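Local coordinates for Mutt/nudix family protein (Deinococcus radiodurans, PDB 2W4E) that belongs to the Nudix hydrolases and probably cleaves the pyrophosphate of ADP-ribose in a magnesium-dependent reaction, at residues A7-P12 against I36-V41; E18-R23 against R106-L111; G61-W66 against L89-G94; V67-F72 against L132-G137; P85-G90 against G137-R142. All coordinates share one frame; numbering follows the deposited sequence. Where two conformers were deposited one is given.

Overall arrangement
The chain is the Nudix domain of an N-terminally truncated protein, and the five contacts build its two sheets and lay a helix on one of them. Contacts 1 and 3 pair strands of the mixed sheet, with centres about 14 Å apart, and contact 2 pairs strands 18-26 and 104-110 of the smaller antiparallel sheet. Contacts 4 and 5, about 8 Å apart between centres, lay helix 126-141 on the mixed sheet. Along the chain contact 1 alternates with contact 2 and closes before contacts 3, 4 and 5 open, contact 3 is nested inside the loop closed by contact 2, and contacts 4 and 5 cross. Distant sequence parts are thus interleaved into one compact alpha/beta domain.

Contact 1: A7-P12 against I36-V41; sequences AVFILP and IVAGGV
The strand leading into the Nudix box, the loop-helix-loop signature of this family, which residues 39-60 match, is held by antiparallel pairing with strand 6-14. Val8 and Gly39 exchange two backbone hydrogen bonds, and so do Ile10 and Val37. Of these, Ile10 N to Val37 O is short and straight (2.9 Å, 171° at the hydrogen), although the donor stands above the carbonyl plane; the return bond from Val37 N to Ile10 O is longer and more bent. Between these pairs Phe9 faces Ala38 in a non-hydrogen-bonded position. Phe9 CB touches Ile36 CD1 at 3.9 Å, and its CG lies anti to the carbonyl carbon (chi1 -84°), which lays the ring over the neighbouring strand. CD1, at one edge, meets Ile36 CG1 at 4.0 Å. Farther out, CE1 lies 3.5 Å from Ala38 CB, and CZ at the tip approaches the same methyl. That methyl sits almost exactly over the ring centre, 10° off the normal, in a CH-pi contact. An alanine suits this place because a single methyl lets the ring lie flat on the strand. The ring also meets that of Phe83, while Ala38 N is hydrogen-bonded to Glu58 OE2 of helix 47-59. Ile36 itself, with CG1 in the crowded position between N and carbonyl carbon, drapes CD1 beside the Ile10 carbonyl and turns CG2 to Leu11 CD1. On the sheet face of Ile10 and Val37, Val8 and Val37 pack against helix 47-59; there Val37 CG1 meets Ile10 CD1 at 4.0 Å and Val37 CG2 rests 3.8 Å from Pro12 CG.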
# COMPACT_ATOMS: atom_id res chain seq x y z
N ALA A 7 8.58 7.68 -9.07
CA ALA A 7 7.71 7.09 -10.09
C ALA A 7 6.30 7.55 -9.78
O ALA A 7 5.98 7.86 -8.61
CB ALA A 7 7.81 5.57 -10.04
N VAL A 8 5.47 7.58 -10.81
CA VAL A 8 4.07 7.97 -10.68
C VAL A 8 3.19 6.75 -10.89
O VAL A 8 3.52 5.89 -11.70
CB VAL A 8 3.76 9.12 -11.67
CG1 VAL A 8 3.98 8.69 -13.12
CG2 VAL A 8 2.37 9.61 -11.43
N PHE A 9 2.12 6.62 -10.10
CA PHE A 9 1.19 5.51 -10.24
C PHE A 9 -0.15 6.16 -10.50
O PHE A 9 -0.51 7.14 -9.84
CB PHE A 9 1.14 4.66 -8.96
CG PHE A 9 2.23 3.64 -8.88
CD1 PHE A 9 1.93 2.28 -9.02
CD2 PHE A 9 3.56 4.02 -8.71
CE1 PHE A 9 2.95 1.30 -9.00
CE2 PHE A 9 4.57 3.06 -8.70
CZ PHE A 9 4.26 1.70 -8.84
N ILE A 10 -0.87 5.63 -11.46
CA ILE A 10 -2.13 6.20 -11.90
C ILE A 10 -3.22 5.17 -11.91
O ILE A 10 -3.17 4.17 -12.68
CB ILE A 10 -2.03 6.78 -13.36
CG1 ILE A 10 -0.94 7.85 -13.48
CG2 ILE A 10 -3.41 7.38 -13.79
CD1 ILE A 10 0.35 7.31 -14.00
N LEU A 11 -4.25 5.43 -11.12
CA LEU A 11 -5.47 4.65 -11.22
C LEU A 11 -6.43 5.34 -12.22
O LEU A 11 -7.02 6.35 -11.90
CB LEU A 11 -6.13 4.52 -9.83
CG LEU A 11 -7.56 3.94 -9.78
CD1 LEU A 11 -7.60 2.55 -10.48
CD2 LEU A 11 -7.97 3.87 -8.27
N PRO A 12 -6.58 4.79 -13.45
CA PRO A 12 -7.37 5.47 -14.45
C PRO A 12 -8.82 4.96 -14.40
O PRO A 12 -9.05 3.73 -14.38
CB PRO A 12 -6.70 5.02 -15.78
CG PRO A 12 -5.58 4.11 -15.38
CD PRO A 12 -6.02 3.56 -14.04
N ILE A 36 -2.09 -1.28 -11.66
CA ILE A 36 -2.49 0.02 -12.28
C ILE A 36 -1.34 0.54 -13.17
O ILE A 36 -0.30 -0.11 -13.28
CB ILE A 36 -2.96 1.06 -11.21
CG1 ILE A 36 -1.83 1.42 -10.24
CG2 ILE A 36 -4.23 0.55 -10.44
CD1 ILE A 36 -2.19 2.70 -9.34
N VAL A 37 -1.54 1.69 -13.83
CA VAL A 37 -0.53 2.29 -14.71
C VAL A 37 0.59 2.86 -13.87
O VAL A 37 0.33 3.42 -12.81
CB VAL A 37 -1.18 3.40 -15.61
CG1 VAL A 37 -0.12 4.16 -16.42
CG2 VAL A 37 -2.21 2.76 -16.55
N ALA A 38 1.84 2.74 -14.33
CA ALA A 38 2.94 3.32 -13.58
C ALA A 38 4.20 3.43 -14.43
O ALA A 38 4.36 2.70 -15.41
CB ALA A 38 3.24 2.45 -12.32
N GLY A 39 5.10 4.32 -14.02
CA GLY A 39 6.39 4.50 -14.68
C GLY A 39 7.25 5.53 -13.98
O GLY A 39 6.75 6.35 -13.20
N GLY A 40 8.55 5.51 -14.26
CA GLY A 40 9.47 6.47 -13.63
C GLY A 40 9.22 7.87 -14.13
O GLY A 40 8.78 8.05 -15.27
N VAL A 41 9.50 8.87 -13.29
CA VAL A 41 9.38 10.27 -13.68
C VAL A 41 10.73 10.68 -14.27
O VAL A 41 11.76 10.47 -13.64
CB VAL A 41 9.05 11.16 -12.45
CG1 VAL A 41 9.00 12.64 -12.81
CG2 VAL A 41 7.74 10.71 -11.77

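Contact 2: E18-R23 against R106-L111; sequences EAVLIR and RVVLPL
Strands 18-23 and 106-110 run antiparallel, their axes 4.5 Å apart at closest approach and their directions 157° apart. Ala19 with Leu109 and Leu21 with Val107 each exchange two backbone hydrogen bonds. Val107 N reaches Leu21 O at 2.8 Å, but from 40° above the carbonyl plane. Arg23, extended from CG to NE, crosses Val107 at about a right angle and lays one guanidinium face over it: Val107 CG2 is 3.5 Å from Arg23 NH1, below the rim of the group. An alanine in place of Arg23 would probably uncover this side of Val107 and lose the weak, long ion pair with Glu105. Glu18 uses its aliphatic part, CB lying 3.6 Å from Val108 CG1, while OE1 is hydrogen-bonded to Thr14 OG1. Arg106 lies alongside Val20, CG to CG1 3.8 Å, and its NH2 hydrogen-bonds to Val59 O. Small Ala19 admits Leu111 CD2 to 3.8 Å from its CB. The pair forms one side of the three-stranded antiparallel sheet, with strand 31-35 on the far side of 18-26; Ala19, Leu21 and Leu109 pack on Val114 of helix 111-120, whereas Val20 and Ile22 face Val59 of helix 47-59.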
# COMPACT_ATOMS: atom_id res chain seq x y z
N GLU A 18 -15.30 2.40 -14.82
CA GLU A 18 -14.44 1.24 -14.97
C GLU A 18 -13.00 1.63 -14.70
O GLU A 18 -12.58 2.75 -15.05
CB GLU A 18 -14.51 0.73 -16.39
CG GLU A 18 -15.93 0.53 -16.83
CD GLU A 18 -16.00 0.67 -18.32
OE1 GLU A 18 -15.64 1.77 -18.84
OE2 GLU A 18 -16.36 -0.32 -18.96
N ALA A 19 -12.27 0.74 -14.04
CA ALA A 19 -10.83 0.96 -13.86
C ALA A 19 -10.11 0.43 -15.09
O ALA A 19 -10.48 -0.61 -15.64
CB ALA A 19 -10.34 0.22 -12.61
N VAL A 20 -9.07 1.13 -15.51
CA VAL A 20 -8.23 0.65 -16.58
C VAL A 20 -6.95 0.07 -16.00
O VAL A 20 -6.02 0.82 -15.69
CB VAL A 20 -7.92 1.76 -17.61
CG1 VAL A 20 -7.13 1.17 -18.80
CG2 VAL A 20 -9.25 2.43 -18.07
N LEU A 21 -6.91 -1.26 -15.87
CA LEU A 21 -5.74 -1.97 -15.34
C LEU A 21 -4.87 -2.55 -16.44
O LEU A 21 -5.26 -2.57 -17.59
CB LEU A 21 -6.18 -3.12 -14.40
CG LEU A 21 -7.21 -2.68 -13.37
CD1 LEU A 21 -7.58 -3.82 -12.38
CD2 LEU A 21 -6.61 -1.49 -12.61
N ILE A 22 -3.70 -3.03 -16.06
CA ILE A 22 -2.85 -3.80 -16.97
C ILE A 22 -2.42 -5.12 -16.34
O ILE A 22 -2.37 -5.25 -15.10
CB ILE A 22 -1.59 -3.02 -17.38
CG1 ILE A 22 -0.78 -2.61 -16.13
CG2 ILE A 22 -1.97 -1.82 -18.27
CD1 ILE A 22 0.56 -1.97 -16.45
N ARG A 23 -2.12 -6.11 -17.19
CA ARG A 23 -1.46 -7.34 -16.74
C ARG A 23 -0.13 -7.26 -17.40
O ARG A 23 -0.01 -7.23 -18.62
CB ARG A 23 -2.20 -8.65 -17.11
CG ARG A 23 -3.59 -8.83 -16.44
CD ARG A 23 -4.13 -10.29 -16.50
NE ARG A 23 -5.54 -10.32 -16.07
CZ ARG A 23 -6.59 -10.48 -16.88
NH1 ARG A 23 -6.43 -10.64 -18.18
NH2 ARG A 23 -7.82 -10.47 -16.37
N ARG A 106 -3.97 -4.63 -21.63
CA ARG A 106 -4.97 -3.78 -21.01
C ARG A 106 -6.21 -4.54 -20.58
O ARG A 106 -6.73 -5.38 -21.34
CB ARG A 106 -5.32 -2.65 -21.94
CG ARG A 106 -6.05 -1.51 -21.24
CD ARG A 106 -7.11 -1.02 -22.14
NE ARG A 106 -6.55 -0.08 -23.07
CZ ARG A 106 -7.00 0.12 -24.31
NH1 ARG A 106 -8.01 -0.59 -24.79
NH2 ARG A 106 -6.43 1.04 -25.04
N VAL A 107 -6.69 -4.24 -19.38
CA VAL A 107 -7.79 -4.95 -18.76
C VAL A 107 -8.74 -3.91 -18.17
O VAL A 107 -8.42 -3.29 -17.15
CB VAL A 107 -7.27 -5.92 -17.62
CG1 VAL A 107 -8.41 -6.47 -16.77
CG2 VAL A 107 -6.44 -7.10 -18.21
N VAL A 108 -9.91 -3.74 -18.76
CA VAL A 108 -10.92 -2.79 -18.24
C VAL A 108 -12.02 -3.50 -17.45
O VAL A 108 -12.75 -4.31 -18.00
CB VAL A 108 -11.52 -1.94 -19.41
CG1 VAL A 108 -12.64 -1.00 -18.91
CG2 VAL A 108 -10.42 -1.12 -20.08
N LEU A 109 -12.13 -3.20 -16.16
CA LEU A 109 -13.12 -3.84 -15.29
C LEU A 109 -13.97 -2.84 -14.56
O LEU A 109 -13.47 -1.81 -14.12
CB LEU A 109 -12.39 -4.68 -14.23
CG LEU A 109 -11.56 -5.87 -14.71
CD1 LEU A 109 -10.61 -6.31 -13.59
CD2 LEU A 109 -12.49 -6.99 -15.08
N PRO A 110 -15.27 -3.16 -14.35
CA PRO A 110 -16.07 -2.33 -13.45
C PRO A 110 -15.40 -2.15 -12.08
O PRO A 110 -14.81 -3.11 -11.54
CB PRO A 110 -17.37 -3.15 -13.28
CG PRO A 110 -17.46 -3.97 -14.51
CD PRO A 110 -15.99 -4.39 -14.73
N LEU A 111 -15.52 -0.94 -11.51
CA LEU A 111 -14.88 -0.64 -10.23
C LEU A 111 -15.35 -1.56 -9.10
O LEU A 111 -14.58 -1.86 -8.20
CB LEU A 111 -15.12 0.83 -9.83
CG LEU A 111 -14.24 1.90 -10.46
CD1 LEU A 111 -14.74 3.32 -10.09
CD2 LEU A 111 -12.77 1.72 -10.04

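Contact 3: G61-W66 against L89-G94; sequences GAASEW and LGVTLG
A classic beta bulge marks this edge of the mixed sheet: Ser64 and Glu65 together face the single residue Leu89. Leu89 O accepts Ser64 N at 2.9 Å, in the carbonyl plane, with weak bonds from Glu65 N and from Ser64 OG beside it, so one carbonyl gathers three donors. The return bond is firmer: Leu89 N points to Glu65 O at 2.8 Å and 175°, almost straight. Ser64 carries OG between its backbone N and carbonyl carbon (chi1 84°), which places the hydroxyl over Gly90, 3.5 Å from Gly90 CA. Glycine fits there for two reasons, since the chain turns its corner with a positive phi of 61° and a CB would run into Ser64 OG. Beyond the corner regular pairing returns, Ala62 and Thr92 exchanging two backbone bonds, of which Thr92 N to Ala62 O is 3.0 Å. Gly61, paired with Leu93, lies 3.8 Å from Leu93 CD2 by its CA; a CB would be crowded there by that methyl and Val91 CG1. The Ala63 methyl touches Val91 CG2, 4.1 Å away, and also lies over one face of the Trp66 ring, near the rim. Glu65 extends alongside Leu89, pointing the same way, and its OE1 forms a salt bridge with Arg142. On the helix side, Ala63 and Trp66 rest on Leu55 of helix 47-59, and Trp66 also packs on Ile10 of strand 6-14; Leu89 meets Val13 of that strand, and Val91 meets Pro12.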
# COMPACT_ATOMS: atom_id res chain seq x y z
N GLY A 61 -4.39 6.24 -22.96
CA GLY A 61 -5.48 6.90 -22.23
C GLY A 61 -5.24 8.38 -22.12
O GLY A 61 -4.10 8.80 -22.21
N ALA A 62 -6.31 9.17 -21.95
CA ALA A 62 -6.21 10.58 -21.52
C ALA A 62 -7.27 10.83 -20.47
O ALA A 62 -8.32 10.22 -20.51
CB ALA A 62 -6.44 11.50 -22.71
N ALA A 63 -7.04 11.75 -19.55
CA ALA A 63 -7.95 11.95 -18.42
C ALA A 63 -8.57 13.35 -18.45
O ALA A 63 -7.91 14.30 -18.83
CB ALA A 63 -7.19 11.81 -17.12
N SER A 64 -9.82 13.47 -18.01
CA SER A 64 -10.49 14.77 -17.88
C SER A 64 -10.08 15.50 -16.62
O SER A 64 -10.02 16.75 -16.61
CB SER A 64 -12.02 14.57 -17.91
OG SER A 64 -12.49 14.23 -16.63
N GLU A 65 -9.78 14.74 -15.55
CA GLU A 65 -9.47 15.32 -14.21
C GLU A 65 -8.43 14.45 -13.48
O GLU A 65 -8.45 13.21 -13.59
CB GLU A 65 -10.73 15.44 -13.33
CG GLU A 65 -10.48 16.09 -11.95
CD GLU A 65 -11.66 16.04 -11.01
OE1 GLU A 65 -12.76 15.63 -11.42
OE2 GLU A 65 -11.52 16.45 -9.84
N TRP A 66 -7.55 15.09 -12.72
CA TRP A 66 -6.49 14.41 -11.96
C TRP A 66 -6.64 14.74 -10.48
O TRP A 66 -6.79 15.90 -10.13
CB TRP A 66 -5.10 14.88 -12.43
CG TRP A 66 -4.73 14.41 -13.79
CD1 TRP A 66 -4.94 15.06 -14.98
CD2 TRP A 66 -4.09 13.17 -14.11
NE1 TRP A 66 -4.47 14.28 -16.02
CE2 TRP A 66 -3.95 13.12 -15.51
CE3 TRP A 66 -3.67 12.08 -13.35
CZ2 TRP A 66 -3.36 12.05 -16.17
CZ3 TRP A 66 -3.04 11.01 -14.01
CH2 TRP A 66 -2.91 11.00 -15.40
N LEU A 89 -9.64 10.63 -13.69
CA LEU A 89 -11.08 10.43 -13.94
C LEU A 89 -11.43 10.82 -15.36
O LEU A 89 -10.62 11.48 -16.06
CB LEU A 89 -11.92 11.25 -12.93
CG LEU A 89 -11.48 10.77 -11.52
CD1 LEU A 89 -11.58 11.83 -10.47
CD2 LEU A 89 -12.20 9.45 -11.08
N GLY A 90 -12.62 10.41 -15.80
CA GLY A 90 -13.04 10.77 -17.17
C GLY A 90 -12.12 10.24 -18.25
O GLY A 90 -11.99 10.84 -19.32
N VAL A 91 -11.50 9.07 -18.02
CA VAL A 91 -10.50 8.54 -18.93
C VAL A 91 -11.10 7.96 -20.22
O VAL A 91 -12.10 7.23 -20.19
CB VAL A 91 -9.59 7.47 -18.23
CG1 VAL A 91 -8.53 6.98 -19.22
CG2 VAL A 91 -8.94 8.09 -16.95
N THR A 92 -10.55 8.38 -21.36
CA THR A 92 -10.93 7.85 -22.67
C THR A 92 -9.77 7.01 -23.20
O THR A 92 -8.63 7.30 -22.86
CB THR A 92 -11.23 9.00 -23.70
OG1 THR A 92 -10.14 9.91 -23.72
CG2 THR A 92 -12.49 9.78 -23.32
N LEU A 93 -10.05 6.00 -24.02
CA LEU A 93 -9.05 5.03 -24.50
C LEU A 93 -9.14 4.78 -25.99
O LEU A 93 -10.16 4.24 -26.45
CB LEU A 93 -9.32 3.67 -23.84
CG LEU A 93 -9.23 3.53 -22.32
CD1 LEU A 93 -9.62 2.11 -21.97
CD2 LEU A 93 -7.78 3.87 -21.84
N GLY A 94 -8.06 5.06 -26.72
CA GLY A 94 -8.04 4.91 -28.19
C GLY A 94 -7.46 3.57 -28.63
O GLY A 94 -7.32 2.63 -27.80

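Contact 4: V67-F72 against L132-G137; sequences VPLPGF and LWQARG
Gln134 and Pro70 slide past each other in opposite directions, the glutamine reaching out from its helix while the proline ring lies against the amide. Gln134, with CG anti to its carbonyl carbon (chi1 -69°), extends beyond it to the backbone of 67-72. There NE2 donates to Pro70 O at 3.2 Å. The donor lies in the carbonyl plane, on a lone pair, but the bond is bent (138° at the hydrogen) and the oxygen sits 26° out of the amide plane. Pro70 CB lies 3.9 Å from the same NE2, and Gln134 OE1 turns back to Leu69 CB at 3.7 Å. A glutamine is long enough to span the gap and ends in an N-H donor for this loop, whose Leu69 and Phe72 backbones still hydrogen-bond to strand 82-93. In the Nudix fold this is where helix 126-141 covers the mixed sheet, just after strand 65-68 has run out. Leu69 points at the helix and divides its branches: CD1 touches Ala135 CB at 4.0 Å, whereas CD2 lies 3.8 Å from Gln134 O. Small Ala135 lets the leucine reach the helix backbone and also packs on Leu11 of strand 6-14. Phe72 is held on the sheet side by Pro85 and turns an edge of its ring to Pro70 O. Across the dimer interface, Pro70 packs on Gly121 and Gln134 on Trp133, both of the second subunit.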
# COMPACT_ATOMS: atom_id res chain seq x y z
N VAL A 67 -6.60 13.73 -9.62
CA VAL A 67 -6.70 13.94 -8.16
C VAL A 67 -5.44 13.31 -7.53
O VAL A 67 -5.27 12.08 -7.57
CB VAL A 67 -7.97 13.29 -7.55
CG1 VAL A 67 -8.04 13.51 -5.99
CG2 VAL A 67 -9.25 13.83 -8.22
N PRO A 68 -4.52 14.16 -6.99
CA PRO A 68 -3.31 13.60 -6.39
C PRO A 68 -3.62 12.91 -5.08
O PRO A 68 -4.49 13.34 -4.35
CB PRO A 68 -2.39 14.84 -6.13
CG PRO A 68 -2.99 15.97 -6.91
CD PRO A 68 -4.50 15.63 -6.98
N LEU A 69 -2.91 11.83 -4.78
CA LEU A 69 -3.16 11.07 -3.52
C LEU A 69 -1.85 11.02 -2.75
O LEU A 69 -0.82 11.36 -3.30
CB LEU A 69 -3.60 9.66 -3.86
CG LEU A 69 -4.97 9.59 -4.55
CD1 LEU A 69 -5.10 8.17 -5.11
CD2 LEU A 69 -6.10 9.96 -3.61
N PRO A 70 -1.87 10.59 -1.47
CA PRO A 70 -0.60 10.69 -0.68
C PRO A 70 0.59 9.86 -1.23
O PRO A 70 0.48 8.64 -1.34
CB PRO A 70 -1.00 10.18 0.71
CG PRO A 70 -2.51 10.55 0.79
CD PRO A 70 -3.06 10.36 -0.61
N GLY A 71 1.72 10.51 -1.48
CA GLY A 71 2.98 9.81 -1.81
C GLY A 71 3.45 8.81 -0.75
O GLY A 71 3.08 8.94 0.43
N PHE A 72 4.20 7.78 -1.14
CA PHE A 72 4.70 6.77 -0.17
C PHE A 72 6.01 6.16 -0.63
O PHE A 72 6.29 6.16 -1.82
CB PHE A 72 3.68 5.62 0.11
CG PHE A 72 3.28 4.81 -1.13
CD1 PHE A 72 3.88 3.57 -1.40
CD2 PHE A 72 2.25 5.25 -1.99
CE1 PHE A 72 3.54 2.80 -2.53
CE2 PHE A 72 1.89 4.45 -3.17
CZ PHE A 72 2.52 3.23 -3.39
N LEU A 132 -5.37 1.96 -4.67
CA LEU A 132 -6.83 1.65 -4.71
C LEU A 132 -7.48 1.98 -3.38
O LEU A 132 -8.54 2.58 -3.34
CB LEU A 132 -7.10 0.19 -5.10
CG LEU A 132 -6.90 -0.10 -6.60
CD1 LEU A 132 -6.64 -1.62 -6.75
CD2 LEU A 132 -8.17 0.34 -7.38
N TRP A 133 -6.83 1.59 -2.29
CA TRP A 133 -7.36 1.96 -1.00
C TRP A 133 -7.41 3.48 -0.86
O TRP A 133 -8.42 4.01 -0.43
CB TRP A 133 -6.54 1.35 0.15
CG TRP A 133 -6.84 -0.07 0.38
CD1 TRP A 133 -6.02 -1.13 0.11
CD2 TRP A 133 -8.05 -0.61 0.92
NE1 TRP A 133 -6.65 -2.31 0.46
CE2 TRP A 133 -7.89 -2.03 0.95
CE3 TRP A 133 -9.23 -0.06 1.39
CZ2 TRP A 133 -8.89 -2.88 1.43
CZ3 TRP A 133 -10.23 -0.90 1.89
CH2 TRP A 133 -10.03 -2.30 1.92
N GLN A 134 -6.33 4.17 -1.19
CA GLN A 134 -6.32 5.64 -0.99
C GLN A 134 -7.35 6.36 -1.87
O GLN A 134 -7.85 7.40 -1.48
CB GLN A 134 -4.92 6.22 -1.30
CG GLN A 134 -3.78 5.85 -0.32
CD GLN A 134 -2.44 6.33 -0.90
OE1 GLN A 134 -2.35 6.60 -2.11
NE2 GLN A 134 -1.42 6.41 -0.09
N ALA A 135 -7.67 5.81 -3.06
CA ALA A 135 -8.64 6.45 -3.96
C ALA A 135 -10.12 6.17 -3.59
O ALA A 135 -11.03 6.79 -4.13
CB ALA A 135 -8.40 5.96 -5.40
N ARG A 136 -10.33 5.23 -2.68
CA ARG A 136 -11.69 4.65 -2.46
C ARG A 136 -12.69 5.69 -1.95
O ARG A 136 -13.82 5.73 -2.43
CB ARG A 136 -11.60 3.46 -1.50
CG ARG A 136 -12.91 2.69 -1.35
CD ARG A 136 -12.72 1.48 -0.40
NE ARG A 136 -13.87 0.59 -0.61
CZ ARG A 136 -13.91 -0.70 -0.34
NH1 ARG A 136 -12.86 -1.34 0.18
NH2 ARG A 136 -15.04 -1.37 -0.58
N GLY A 137 -12.25 6.53 -1.01
CA GLY A 137 -13.13 7.60 -0.44
C GLY A 137 -13.61 8.54 -1.54
O GLY A 137 -14.83 8.78 -1.70

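Contact 5: P85-G90 against G137-R142; sequences PLLALG and GELTRR
A salt-bridge network of Glu138, Arg141 and Arg142 closes the C-terminal end of helix 126-141, whose aliphatic side packs on strand 85-89. Strand and helix run nearly parallel, 20° apart, their axes 10.9 Å apart at closest approach, so long side chains must bridge the gap. Arg142 grips one oxygen of Glu138 side-on with two nitrogens: NE donates to OE2 at 2.6 Å, on the anti lone pair of that oxygen, and NH2 to the same OE2 at 3.0 Å from above the carboxylate plane. Arg141 NH2 takes the other oxygen, OE1, at 3.2 Å, again from above that plane. Two arginines so close would probably keep the carboxylate ionised. Arg142 NH1 also forms a salt bridge with Glu65 OE1. Glu138, bent at chi2, also turns its CG to Leu87 CD2, 3.6 Å away. An alanine in place of Glu138 would probably take this salt bridge from Arg141, leave Arg142 to Glu65, and loosen the contact with Leu87. The Arg142 guanidinium lies with one face over Leu89 CD1, its CZ 3.7 Å away, the two side chains meeting tip to tip. Leu139 CD2 completes the apolar layer, touching Leu87 CD1 at 4.0 Å and Leu89 CD2 at 3.9 Å. Within the mixed sheet, strand 85-89 lies between strands 6-14 and 65-68, where Leu87 packs on Leu11 and Leu89 on Val67; Leu139 also reaches Leu111 of helix 111-120.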
# COMPACT_ATOMS: atom_id res chain seq x y z
N PRO A 85 1.03 8.44 -6.04
CA PRO A 85 -0.19 7.94 -6.69
C PRO A 85 -1.14 9.06 -7.12
O PRO A 85 -1.23 10.09 -6.43
CB PRO A 85 -0.82 7.04 -5.62
CG PRO A 85 -0.35 7.60 -4.30
CD PRO A 85 1.01 8.30 -4.58
N LEU A 86 -1.79 8.89 -8.28
CA LEU A 86 -2.87 9.79 -8.70
C LEU A 86 -4.11 9.01 -9.16
O LEU A 86 -4.00 7.95 -9.84
CB LEU A 86 -2.44 10.81 -9.78
CG LEU A 86 -1.37 11.86 -9.33
CD1 LEU A 86 -0.03 11.40 -9.76
CD2 LEU A 86 -1.64 13.28 -9.88
N LEU A 87 -5.27 9.56 -8.84
CA LEU A 87 -6.52 9.11 -9.44
C LEU A 87 -6.85 9.94 -10.72
O LEU A 87 -7.00 11.17 -10.66
CB LEU A 87 -7.63 9.27 -8.43
CG LEU A 87 -9.05 9.02 -8.93
CD1 LEU A 87 -9.22 7.53 -9.41
CD2 LEU A 87 -10.02 9.33 -7.80
N ALA A 88 -6.95 9.26 -11.86
CA ALA A 88 -7.35 9.92 -13.12
C ALA A 88 -8.83 9.59 -13.45
O ALA A 88 -9.24 8.42 -13.49
CB ALA A 88 -6.40 9.51 -14.26
N LEU A 89 -9.64 10.63 -13.69
CA LEU A 89 -11.08 10.43 -13.94
C LEU A 89 -11.43 10.82 -15.36
O LEU A 89 -10.62 11.48 -16.06
CB LEU A 89 -11.92 11.25 -12.93
CG LEU A 89 -11.48 10.77 -11.52
CD1 LEU A 89 -11.58 11.83 -10.47
CD2 LEU A 89 -12.20 9.45 -11.08
N GLY A 90 -12.62 10.41 -15.80
CA GLY A 90 -13.04 10.77 -17.17
C GLY A 90 -12.12 10.24 -18.25
O GLY A 90 -11.99 10.84 -19.32
N GLY A 137 -12.25 6.53 -1.01
CA GLY A 137 -13.13 7.60 -0.44
C GLY A 137 -13.61 8.54 -1.54
O GLY A 137 -14.83 8.78 -1.70
N GLU A 138 -12.66 9.05 -2.32
CA GLU A 138 -12.99 9.86 -3.53
C GLU A 138 -13.99 9.20 -4.49
O GLU A 138 -14.95 9.83 -4.94
CB GLU A 138 -11.69 10.23 -4.27
CG GLU A 138 -11.81 11.29 -5.31
CD GLU A 138 -12.15 12.71 -4.76
OE1 GLU A 138 -11.50 13.22 -3.82
OE2 GLU A 138 -13.08 13.32 -5.30
N LEU A 139 -13.77 7.93 -4.85
CA LEU A 139 -14.68 7.30 -5.82
C LEU A 139 -16.10 7.08 -5.26
O LEU A 139 -17.11 7.12 -6.00
CB LEU A 139 -14.07 5.97 -6.30
CG LEU A 139 -12.73 6.14 -7.09
CD1 LEU A 139 -12.04 4.79 -7.23
CD2 LEU A 139 -13.05 6.73 -8.45
N THR A 140 -16.17 6.84 -3.96
CA THR A 140 -17.46 6.62 -3.29
C THR A 140 -18.23 7.93 -3.21
O THR A 140 -19.41 7.97 -3.50
CB THR A 140 -17.24 6.09 -1.86
OG1 THR A 140 -16.37 4.95 -1.93
CG2 THR A 140 -18.60 5.71 -1.22
N ARG A 141 -17.54 8.99 -2.84
CA ARG A 141 -18.14 10.33 -2.80
C ARG A 141 -18.72 10.79 -4.13
O ARG A 141 -19.81 11.36 -4.17
CB ARG A 141 -17.13 11.34 -2.30
CG ARG A 141 -16.81 11.12 -0.85
CD ARG A 141 -16.06 12.29 -0.23
NE ARG A 141 -14.72 12.49 -0.79
CZ ARG A 141 -13.58 11.97 -0.30
NH1 ARG A 141 -13.60 11.17 0.76
NH2 ARG A 141 -12.42 12.26 -0.88
N ARG A 142 -18.02 10.49 -5.22
CA ARG A 142 -18.51 10.82 -6.57
C ARG A 142 -19.59 9.85 -7.10
O ARG A 142 -20.13 10.07 -8.20
CB ARG A 142 -17.34 10.86 -7.54
CG ARG A 142 -16.39 11.99 -7.28
CD ARG A 142 -15.12 11.80 -8.09
NE ARG A 142 -14.14 12.79 -7.66
CZ ARG A 142 -13.80 13.85 -8.38
NH1 ARG A 142 -14.34 14.03 -9.57
NH2 ARG A 142 -12.90 14.71 -7.92